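Local coordinates for polysaccharide deacetylase-like protein (Bacillus anthracis, PDB 4V33) that probably removes acetyl groups from cell-wall polysaccharides at a zinc site and is needed for osmotic stability and maintenance of cell shape, at residues A168-E171 with A172-Y176; V239-E242 with G243-S246; T275-E278 with E279-E283; V344-H347 with H348-V352. All blocks are in the same frame, centred on the assembly; numbering follows the deposited sequence.

The four contacts are all local, each made by residues a few positions apart, and they illustrate how short-range chemistry follows position in the fold. Contact 2, in the loop between strand 230-234 and helix 247-255, lies at the surface and relies on backbone bonds and waters. Contacts 1, 3 and 4 are partly buried. Contact 1 is a regular helical stretch with a sulfur-aromatic pair; contact 3 is the polar, glutamate-rich start of helix 277-292; contact 4 is a turn tied by a threonine hydroxyl. Contacts 1 and 4 touch, with A172 and Y176 of helix 167-179 packed on V352, whereas contacts 2 and 3 stay about 10 Å apart at their nearest atoms.

Contact 1 of 4, residues A168-E171 with A172-Y176; sequences ANFE and AQMKY. With ACT (acetate ion), chain E.
F170 and M174, one helical turn apart, carry the apolar part of this contact. The methylene CG of M174 lies over one face of the phenyl ring, 3.7 Å from its centroid and displaced toward the rim, with CZ of F170 at 3.4 Å from that CG. This is a CH-pi contact. The sulfur adds a Met-aromatic one, SD of M174 standing obliquely 4.4 Å from the centroid of the F170 ring. A chain bent at both chi2 (-62°) and chi3 folds the methionine back against the phenyl group. The ring is also met edge-to-face by Y149, and V217 and L221 of helix 211-221 pack on F170 and M174 respectively.

The polar part is the i to i+4 backbone ladder of helix 167-179, in which M174 N bonds F170 O at 2.9 Å, and K175 N bonds E171 O at 2.8 Å. Buried Q173 OE1 is satisfied by Y149 OH, which helps place that tyrosine. Y176 OH donates at 2.7 Å to ACT O of an acetate probably from the crystallisation liquor. F170 and M174 thus give helix 211-221 an apolar surface, the E171-K220 salt bridge ties the same two helices at its rim, and K175 pairs within its own helix with D179.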
loop_
_atom_site.group_PDB
_atom_site.type_symbol
_atom_site.label_atom_id
_atom_site.label_comp_id
_atom_site.label_asym_id
_atom_site.label_seq_id
_atom_site.Cartn_x
_atom_site.Cartn_y
_atom_site.Cartn_z
ATOM N N ALA A 168 -23.892 -0.955 7.028
ATOM C CA ALA A 168 -24.009 0.492 7.225
ATOM C C ALA A 168 -22.724 1.112 7.774
ATOM O O ALA A 168 -22.257 2.134 7.272
ATOM C CB ALA A 168 -25.192 0.820 8.132
ATOM N N ASN A 169 -22.145 0.505 8.805
ATOM C CA ASN A 169 -20.893 1.030 9.345
ATOM C C ASN A 169 -19.721 0.864 8.384
ATOM O O ASN A 169 -18.854 1.746 8.298
ATOM C CB ASN A 169 -20.590 0.431 10.719
ATOM C CG ASN A 169 -21.503 0.982 11.793
ATOM O OD1 ASN A 169 -22.132 2.027 11.605
ATOM N ND2 ASN A 169 -21.578 0.293 12.922
ATOM N N PHE A 170 -19.692 -0.251 7.653
ATOM C CA PHE A 170 -18.666 -0.434 6.635
ATOM C C PHE A 170 -18.758 0.676 5.589
ATOM O O PHE A 170 -17.747 1.262 5.208
ATOM C CB PHE A 170 -18.781 -1.806 5.957
ATOM C CG PHE A 170 -17.791 -1.998 4.847
ATOM C CD1 PHE A 170 -16.434 -2.133 5.130
ATOM C CD2 PHE A 170 -18.202 -1.988 3.519
ATOM C CE1 PHE A 170 -15.502 -2.277 4.113
ATOM C CE2 PHE A 170 -17.270 -2.141 2.483
ATOM C CZ PHE A 170 -15.919 -2.288 2.782
ATOM N N GLU A 171 -19.973 0.977 5.142
ATOM C CA GLU A 171 -20.154 2.046 4.170
ATOM C C GLU A 171 -19.668 3.380 4.721
ATOM O O GLU A 171 -19.048 4.156 4.000
ATOM C CB GLU A 171 -21.616 2.138 3.716
ATOM C CG GLU A 171 -21.835 3.219 2.663
ATOM C CD GLU A 171 -23.198 3.156 2.012
ATOM O OE1 GLU A 171 -23.839 2.084 2.038
ATOM O OE2 GLU A 171 -23.630 4.195 1.467
ATOM N N ALA A 172 -19.946 3.648 5.997
ATOM C CA ALA A 172 -19.550 4.918 6.599
ATOM C C ALA A 172 -18.029 5.027 6.656
ATOM O O ALA A 172 -17.472 6.108 6.452
ATOM C CB ALA A 172 -20.159 5.068 7.990
ATOM N N GLN A 173 -17.368 3.904 6.926
ATOM C CA GLN A 173 -15.907 3.857 6.972
ATOM C C GLN A 173 -15.301 4.071 5.587
ATOM O O GLN A 173 -14.359 4.859 5.421
ATOM C CB GLN A 173 -15.451 2.537 7.596
ATOM C CG GLN A 173 -15.784 2.471 9.087
ATOM C CD GLN A 173 -15.835 1.049 9.630
ATOM O OE1 GLN A 173 -15.305 0.113 9.029
ATOM N NE2 GLN A 173 -16.475 0.886 10.777
ATOM N N MET A 174 -15.854 3.392 4.589
ATOM C CA MET A 174 -15.383 3.579 3.221
ATOM C C MET A 174 -15.669 4.995 2.722
ATOM O O MET A 174 -14.866 5.579 1.987
ATOM C CB MET A 174 -15.988 2.535 2.291
ATOM C CG MET A 174 -15.587 1.108 2.626
ATOM S SD MET A 174 -13.803 0.759 2.512
ATOM C CE MET A 174 -13.318 0.836 4.235
ATOM N N LYS A 175 -16.800 5.558 3.134
ATOM C CA LYS A 175 -17.130 6.926 2.748
ATOM C C LYS A 175 -16.120 7.894 3.350
ATOM O O LYS A 175 -15.772 8.908 2.730
ATOM C CB LYS A 175 -18.553 7.294 3.191
ATOM C CG LYS A 175 -18.996 8.682 2.754
ATOM C CD LYS A 175 -20.438 8.942 3.144
ATOM C CE LYS A 175 -20.960 10.258 2.567
ATOM N NZ LYS A 175 -20.321 11.453 3.182
ATOM N N TYR A 176 -15.646 7.587 4.556
ATOM C CA TYR A 176 -14.593 8.400 5.158
ATOM C C TYR A 176 -13.340 8.392 4.274
ATOM O O TYR A 176 -12.732 9.439 4.041
ATOM C CB TYR A 176 -14.269 7.951 6.592
ATOM C CG TYR A 176 -13.199 8.809 7.235
ATOM C CD1 TYR A 176 -11.857 8.494 7.083
ATOM C CD2 TYR A 176 -13.528 9.945 7.962
ATOM C CE1 TYR A 176 -10.865 9.287 7.639
ATOM C CE2 TYR A 176 -12.540 10.743 8.526
ATOM C CZ TYR A 176 -11.212 10.400 8.362
ATOM O OH TYR A 176 -10.221 11.187 8.914
HETATM C C ACT E . -7.271 12.099 7.267
HETATM O O ACT E . -7.827 11.029 7.587
HETATM O OXT ACT E . -6.239 11.984 6.575
HETATM C CH3 ACT E . -7.810 13.435 7.689
#

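Contact 2 of 4, residues V239-E242 with G243-S246; sequences VDAE and GSLS
G243 and E242 form the bend of this loop, and S244 closes it against A241. E242 has CG anti to the backbone nitrogen (chi1 172°), beside its own carbonyl carbon and so near the next amide, while the rest of the chain runs on extended and carries the carboxylate away from the turn. G243 follows with a positive phi of 91°, a region glycine occupies readily, having no CB to press on the preceding carbonyl oxygen. S244 then donates its N-H to A241 O at 3.0 Å, the donor standing above the carbonyl plane. One water links S244 OG, at 2.8 Å, to E242 O, joining side chain and bend through solvent. A second water donates to both A241 O and S244 O.

The run from A241 to S244 is a type II beta turn, with E242 and G243 at its two central positions, in the loop that leads from strand 230-234 into helix 247-255. Backbone bonds of G243 with K209 and of L245 with G207 tie it to the chain after strand 199-206, and the S244 side chain lies about 11 Å from the zinc ion. Farther from the bend, D240 N bonds L245 O at 3.0 Å in a nearly straight line, 170° at the hydrogen, closing the base of the loop. S246 sits at the N-cap of helix 247-255, its OG bonded to D249 N. D240 OD1 comes within 3.2 Å of S246 CA, and D240 OD2 bonds T247 OG1.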
loop_
_atom_site.group_PDB
_atom_site.type_symbol
_atom_site.label_atom_id
_atom_site.label_comp_id
_atom_site.label_asym_id
_atom_site.label_seq_id
_atom_site.Cartn_x
_atom_site.Cartn_y
_atom_site.Cartn_z
ATOM N N VAL A 239 -14.117 -22.333 -1.245
ATOM C CA VAL A 239 -14.801 -21.813 -2.423
ATOM C C VAL A 239 -15.989 -22.723 -2.741
ATOM O O VAL A 239 -15.846 -23.951 -2.796
ATOM C CB VAL A 239 -13.860 -21.690 -3.634
ATOM C CG1 VAL A 239 -14.630 -21.217 -4.867
ATOM C CG2 VAL A 239 -12.720 -20.726 -3.319
ATOM N N ASP A 240 -17.160 -22.109 -2.910
ATOM C CA ASP A 240 -18.431 -22.815 -3.143
ATOM C C ASP A 240 -19.006 -23.561 -1.935
ATOM O O ASP A 240 -20.037 -24.223 -2.046
ATOM C CB ASP A 240 -18.348 -23.743 -4.363
ATOM C CG ASP A 240 -18.173 -22.976 -5.654
ATOM O OD1 ASP A 240 -18.947 -22.022 -5.873
ATOM O OD2 ASP A 240 -17.257 -23.314 -6.429
ATOM N N ALA A 241 -18.362 -23.436 -0.782
ATOM C CA ALA A 241 -18.914 -24.014 0.441
ATOM C C ALA A 241 -20.044 -23.141 0.977
ATOM O O ALA A 241 -20.052 -21.920 0.769
ATOM C CB ALA A 241 -17.834 -24.155 1.489
ATOM N N GLU A 242 -20.987 -23.770 1.670
ATOM C CA GLU A 242 -22.046 -23.046 2.363
ATOM C C GLU A 242 -21.440 -21.991 3.281
ATOM O O GLU A 242 -20.548 -22.291 4.073
ATOM C CB GLU A 242 -22.883 -24.027 3.188
ATOM C CG GLU A 242 -23.891 -23.362 4.105
ATOM C CD GLU A 242 -24.504 -24.346 5.084
ATOM O OE1 GLU A 242 -24.968 -25.417 4.638
ATOM O OE2 GLU A 242 -24.505 -24.056 6.299
ATOM N N GLY A 243 -21.902 -20.751 3.148
ATOM C CA GLY A 243 -21.403 -19.659 3.964
ATOM C C GLY A 243 -20.226 -18.890 3.393
ATOM O O GLY A 243 -19.825 -17.871 3.964
ATOM N N SER A 244 -19.653 -19.385 2.291
ATOM C CA SER A 244 -18.476 -18.767 1.686
ATOM C C SER A 244 -18.787 -18.246 0.290
ATOM O O SER A 244 -19.825 -18.566 -0.288
ATOM C CB SER A 244 -17.327 -19.780 1.590
ATOM O OG SER A 244 -16.823 -20.108 2.876
ATOM N N LEU A 245 -17.874 -17.443 -0.246
ATOM C CA LEU A 245 -17.975 -16.990 -1.633
ATOM C C LEU A 245 -18.013 -18.157 -2.606
ATOM O O LEU A 245 -17.279 -19.138 -2.452
ATOM C CB LEU A 245 -16.791 -16.093 -1.978
ATOM C CG LEU A 245 -16.721 -14.783 -1.185
ATOM C CD1 LEU A 245 -15.365 -14.135 -1.392
ATOM C CD2 LEU A 245 -17.849 -13.838 -1.595
ATOM N N SER A 246 -18.871 -18.038 -3.612
ATOM C CA SER A 246 -18.940 -19.021 -4.674
ATOM C C SER A 246 -17.951 -18.665 -5.771
ATOM O O SER A 246 -17.372 -17.574 -5.778
ATOM C CB SER A 246 -20.347 -19.063 -5.263
ATOM O OG SER A 246 -20.658 -17.833 -5.910
HETATM O O HOH W 1 -20.530 -20.731 -1.807
HETATM O O HOH W 2 -18.189 -21.007 5.090
#

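Contact 3 of 4, residues T275-E278 with E279-E283; sequences TNYE and EELKE
The amide of N276 and the carboxylate of E279 meet almost at right angles, their planes 88° apart. ND2 of N276 donates to E279 OE1 at 3.2 Å. The acceptor lies in the plane of the amide, only 4° out of it, yet that oxygen is approached from above the plane of its own carboxylate. The asparagine reaches there with CG set between the backbone nitrogen and the carbonyl carbon (chi1 60°), which swings the amide toward the first turn of the helix. The carboxylate of E280 is likewise turned steeply to this amide, and a water bridges N276 ND2 to E280 OE2. Along the apolar side, Y277 and L281 run side by side, with 3.8 Å between the CD1 atoms of Y277 and L281; both also touch E313 of helix 308-315, and Y277 OH bonds L271 O.

N276 occupies the N-cap position of helix 277-292, though its side chain makes no capping bond. Its carbonyl does start the ladder: E280 N bonds N276 O at 3.0 Å. Two residues on, the ladder widens: E278 O receives a firm bond from E283 N at 2.8 Å and a weak one from K282 N, a pi-type turn. A water joins E278 OE1, K282 NZ and E283 OE2, while K282 also forms a salt bridge with E286. E280 OE2 bonds T267, which is next to the zinc ligand H268. The glutamates of the first turn probably interact favourably with the helix dipole, and the like charges of E278 and E283 would probably be offset by their shared water and K282.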
loop_
_atom_site.group_PDB
_atom_site.type_symbol
_atom_site.label_atom_id
_atom_site.label_comp_id
_atom_site.label_asym_id
_atom_site.label_seq_id
_atom_site.Cartn_x
_atom_site.Cartn_y
_atom_site.Cartn_z
ATOM N N THR A 275 2.625 -29.484 9.168
ATOM C CA THR A 275 3.806 -29.876 8.398
ATOM C C THR A 275 3.543 -29.880 6.896
ATOM O O THR A 275 4.487 -29.977 6.102
ATOM C CB THR A 275 4.325 -31.278 8.779
ATOM O OG1 THR A 275 3.348 -32.262 8.421
ATOM C CG2 THR A 275 4.639 -31.375 10.271
ATOM N N ASN A 276 2.276 -29.799 6.502
ATOM C CA ASN A 276 1.934 -29.870 5.083
ATOM C C ASN A 276 1.954 -28.506 4.405
ATOM O O ASN A 276 0.934 -28.000 3.918
ATOM C CB ASN A 276 0.614 -30.634 4.845
ATOM C CG ASN A 276 -0.579 -29.998 5.536
ATOM O OD1 ASN A 276 -0.466 -29.428 6.626
ATOM N ND2 ASN A 276 -1.741 -30.093 4.897
ATOM N N TYR A 277 3.141 -27.910 4.369
ATOM C CA TYR A 277 3.276 -26.554 3.859
ATOM C C TYR A 277 2.973 -26.459 2.364
ATOM O O TYR A 277 2.388 -25.476 1.920
ATOM C CB TYR A 277 4.656 -25.975 4.211
ATOM C CG TYR A 277 4.802 -25.693 5.696
ATOM C CD1 TYR A 277 4.067 -24.679 6.296
ATOM C CD2 TYR A 277 5.658 -26.446 6.498
ATOM C CE1 TYR A 277 4.176 -24.409 7.649
ATOM C CE2 TYR A 277 5.776 -26.182 7.869
ATOM C CZ TYR A 277 5.028 -25.158 8.432
ATOM O OH TYR A 277 5.115 -24.870 9.788
ATOM N N GLU A 278 3.354 -27.472 1.586
ATOM C CA GLU A 278 3.045 -27.417 0.160
ATOM C C GLU A 278 1.532 -27.377 -0.051
ATOM O O GLU A 278 1.021 -26.566 -0.822
ATOM C CB GLU A 278 3.678 -28.574 -0.610
ATOM C CG GLU A 278 5.186 -28.455 -0.723
ATOM C CD GLU A 278 5.772 -29.353 -1.791
ATOM O OE1 GLU A 278 5.025 -29.804 -2.687
ATOM O OE2 GLU A 278 6.990 -29.608 -1.726
ATOM N N GLU A 279 0.809 -28.237 0.654
ATOM C CA GLU A 279 -0.641 -28.254 0.512
ATOM C C GLU A 279 -1.285 -26.944 0.976
ATOM O O GLU A 279 -2.153 -26.398 0.299
ATOM C CB GLU A 279 -1.256 -29.439 1.269
ATOM C CG GLU A 279 -2.757 -29.523 1.094
ATOM C CD GLU A 279 -3.355 -30.791 1.657
ATOM O OE1 GLU A 279 -2.607 -31.605 2.248
ATOM O OE2 GLU A 279 -4.588 -30.961 1.507
ATOM N N GLU A 280 -0.858 -26.431 2.123
ATOM C CA GLU A 280 -1.518 -25.260 2.712
ATOM C C GLU A 280 -1.138 -23.936 2.062
ATOM O O GLU A 280 -1.949 -23.005 2.027
ATOM C CB GLU A 280 -1.240 -25.189 4.211
ATOM C CG GLU A 280 -2.002 -26.228 5.020
ATOM C CD GLU A 280 -3.518 -25.968 5.071
ATOM O OE1 GLU A 280 -3.996 -24.863 4.720
ATOM O OE2 GLU A 280 -4.238 -26.901 5.481
ATOM N N LEU A 281 0.099 -23.843 1.574
ATOM C CA LEU A 281 0.624 -22.570 1.072
ATOM C C LEU A 281 0.793 -22.550 -0.446
ATOM O O LEU A 281 0.401 -21.596 -1.118
ATOM C CB LEU A 281 1.967 -22.250 1.739
ATOM C CG LEU A 281 1.933 -21.950 3.241
ATOM C CD1 LEU A 281 3.335 -21.883 3.815
ATOM C CD2 LEU A 281 1.172 -20.649 3.523
ATOM N N LYS A 282 1.388 -23.605 -0.987
ATOM C CA LYS A 282 1.665 -23.671 -2.411
ATOM C C LYS A 282 0.426 -24.055 -3.229
ATOM O O LYS A 282 0.078 -23.384 -4.198
ATOM C CB LYS A 282 2.809 -24.660 -2.653
ATOM C CG LYS A 282 3.209 -24.841 -4.089
ATOM C CD LYS A 282 4.304 -25.894 -4.146
ATOM C CE LYS A 282 4.470 -26.441 -5.531
ATOM N NZ LYS A 282 3.319 -27.282 -5.983
ATOM N N GLU A 283 -0.237 -25.139 -2.839
ATOM C CA GLU A 283 -1.352 -25.649 -3.632
ATOM C C GLU A 283 -2.613 -24.791 -3.506
ATOM O O GLU A 283 -3.445 -24.752 -4.415
ATOM C CB GLU A 283 -1.612 -27.128 -3.295
ATOM C CG GLU A 283 -0.381 -27.993 -3.608
ATOM C CD GLU A 283 -0.502 -29.448 -3.192
ATOM O OE1 GLU A 283 -1.569 -29.865 -2.689
ATOM O OE2 GLU A 283 0.491 -30.179 -3.384
HETATM O O HOH W 3 -4.374 -29.344 5.873
HETATM O O HOH W 4 2.632 -29.243 -4.437
#

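Contact 4 of 4, residues V344-H347 with H348-V352; sequences VRIH and HTTTV
H347 and T350 hold each other by two hydrogen bonds running in opposite senses. H347 N donates to T350 OG1 at 2.9 Å, and T350 N donates to H347 O at 3.0 Å, the latter from well above the carbonyl plane. The hydroxyl can reach across the turn because OG1 lies anti to the carbonyl carbon of its own residue (chi1 -64°), pointing back at the start of the turn. A buried threonine hydroxyl is thereby put to work as an acceptor for a backbone N-H. A water lies within hydrogen-bonding distance of both H347 O and T350 O, at the two ends of the turn.

Packing adds to these bonds. OG1 of T350 sits at the edge of the H347 imidazole, in its plane, 3.8 Å from CD2 of that ring and 3.3 Å from H347 CB. CG of R345 lies over one face of the same ring, toward its rim. I346 meets T350 at about a right angle, CG2 of the isoleucine 3.9 Å from CB of the threonine, and both side chains reach F355 of helix 352-359.

Polar ends of the two histidines look outside the turn: H347 ND1 bonds D162 OD1, and H348 ND1 bonds F164 O. T351 takes the N-cap position of the helix that follows, its OG1 bonded to Q354 N.

H347 to T350 fold as a type I beta turn. It links strand 341-345, which pairs in parallel with strands 146-149 and 320-326, to the closing helix 352-359, a strand-to-helix connection of the kind that recurs round the distorted beta/alpha barrel of polysaccharide deacetylases.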
loop_
_atom_site.group_PDB
_atom_site.type_symbol
_atom_site.label_atom_id
_atom_site.label_comp_id
_atom_site.label_asym_id
_atom_site.label_seq_id
_atom_site.Cartn_x
_atom_site.Cartn_y
_atom_site.Cartn_z
ATOM N N VAL A 344 -4.316 -3.094 10.851
ATOM C CA VAL A 344 -5.212 -2.367 11.745
ATOM C C VAL A 344 -6.545 -3.113 11.822
ATOM O O VAL A 344 -7.263 -3.229 10.825
ATOM C CB VAL A 344 -5.435 -0.923 11.232
ATOM C CG1 VAL A 344 -6.416 -0.181 12.142
ATOM C CG2 VAL A 344 -4.099 -0.171 11.140
ATOM N N ARG A 345 -6.872 -3.630 13.002
ATOM C CA ARG A 345 -8.098 -4.395 13.200
ATOM C C ARG A 345 -9.306 -3.472 13.337
ATOM O O ARG A 345 -9.286 -2.543 14.139
ATOM C CB ARG A 345 -7.965 -5.254 14.455
ATOM C CG ARG A 345 -9.214 -6.034 14.810
ATOM C CD ARG A 345 -9.007 -6.876 16.078
ATOM N NE ARG A 345 -8.053 -7.968 15.896
ATOM C CZ ARG A 345 -8.366 -9.152 15.379
ATOM N NH1 ARG A 345 -9.601 -9.395 14.960
ATOM N NH2 ARG A 345 -7.430 -10.093 15.263
ATOM N N ILE A 346 -10.337 -3.714 12.532
ATOM C CA ILE A 346 -11.609 -3.028 12.729
ATOM C C ILE A 346 -12.567 -3.928 13.510
ATOM O O ILE A 346 -12.686 -5.121 13.225
ATOM C CB ILE A 346 -12.242 -2.580 11.398
ATOM C CG1 ILE A 346 -11.249 -1.726 10.593
ATOM C CG2 ILE A 346 -13.542 -1.818 11.665
ATOM C CD1 ILE A 346 -10.608 -0.586 11.382
ATOM N N HIS A 347 -13.231 -3.356 14.514
ATOM C CA HIS A 347 -14.100 -4.108 15.412
ATOM C C HIS A 347 -15.573 -3.828 15.146
ATOM O O HIS A 347 -15.927 -2.797 14.574
ATOM C CB HIS A 347 -13.833 -3.691 16.858
ATOM C CG HIS A 347 -12.431 -3.940 17.315
ATOM N ND1 HIS A 347 -12.050 -5.120 17.919
ATOM C CD2 HIS A 347 -11.327 -3.157 17.282
ATOM C CE1 HIS A 347 -10.767 -5.054 18.232
ATOM N NE2 HIS A 347 -10.304 -3.877 17.853
ATOM N N HIS A 348 -16.426 -4.736 15.605
ATOM C CA HIS A 348 -17.872 -4.524 15.584
ATOM C C HIS A 348 -18.263 -3.160 16.149
ATOM O O HIS A 348 -19.180 -2.503 15.646
ATOM C CB HIS A 348 -18.561 -5.622 16.399
ATOM C CG HIS A 348 -20.050 -5.473 16.480
ATOM N ND1 HIS A 348 -20.886 -5.756 15.419
ATOM C CD2 HIS A 348 -20.851 -5.080 17.496
ATOM C CE1 HIS A 348 -22.140 -5.544 15.784
ATOM N NE2 HIS A 348 -22.146 -5.128 17.039
ATOM N N THR A 349 -17.562 -2.741 17.196
ATOM C CA THR A 349 -17.889 -1.498 17.904
ATOM C C THR A 349 -17.179 -0.244 17.373
ATOM O O THR A 349 -17.426 0.858 17.875
ATOM C CB THR A 349 -17.535 -1.608 19.397
ATOM O OG1 THR A 349 -16.131 -1.885 19.535
ATOM C CG2 THR A 349 -18.340 -2.715 20.071
ATOM N N THR A 350 -16.301 -0.409 16.389
ATOM C CA THR A 350 -15.510 0.715 15.878
ATOM C C THR A 350 -16.393 1.792 15.269
ATOM O O THR A 350 -17.210 1.505 14.413
ATOM C CB THR A 350 -14.502 0.227 14.830
ATOM O OG1 THR A 350 -13.566 -0.666 15.458
ATOM C CG2 THR A 350 -13.738 1.412 14.228
ATOM N N THR A 351 -16.219 3.031 15.730
ATOM C CA THR A 351 -16.930 4.188 15.175
ATOM C C THR A 351 -16.104 4.772 14.035
ATOM O O THR A 351 -14.943 4.408 13.848
ATOM C CB THR A 351 -17.113 5.289 16.231
ATOM O OG1 THR A 351 -15.835 5.846 16.579
ATOM C CG2 THR A 351 -17.784 4.738 17.489
ATOM N N VAL A 352 -16.682 5.712 13.292
ATOM C CA VAL A 352 -15.917 6.351 12.225
ATOM C C VAL A 352 -14.752 7.158 12.799
ATOM O O VAL A 352 -13.670 7.208 12.210
ATOM C CB VAL A 352 -16.808 7.210 11.314
ATOM C CG1 VAL A 352 -15.969 7.910 10.244
ATOM C CG2 VAL A 352 -17.837 6.335 10.647
HETATM O O HOH W 5 -17.534 -0.921 13.032
#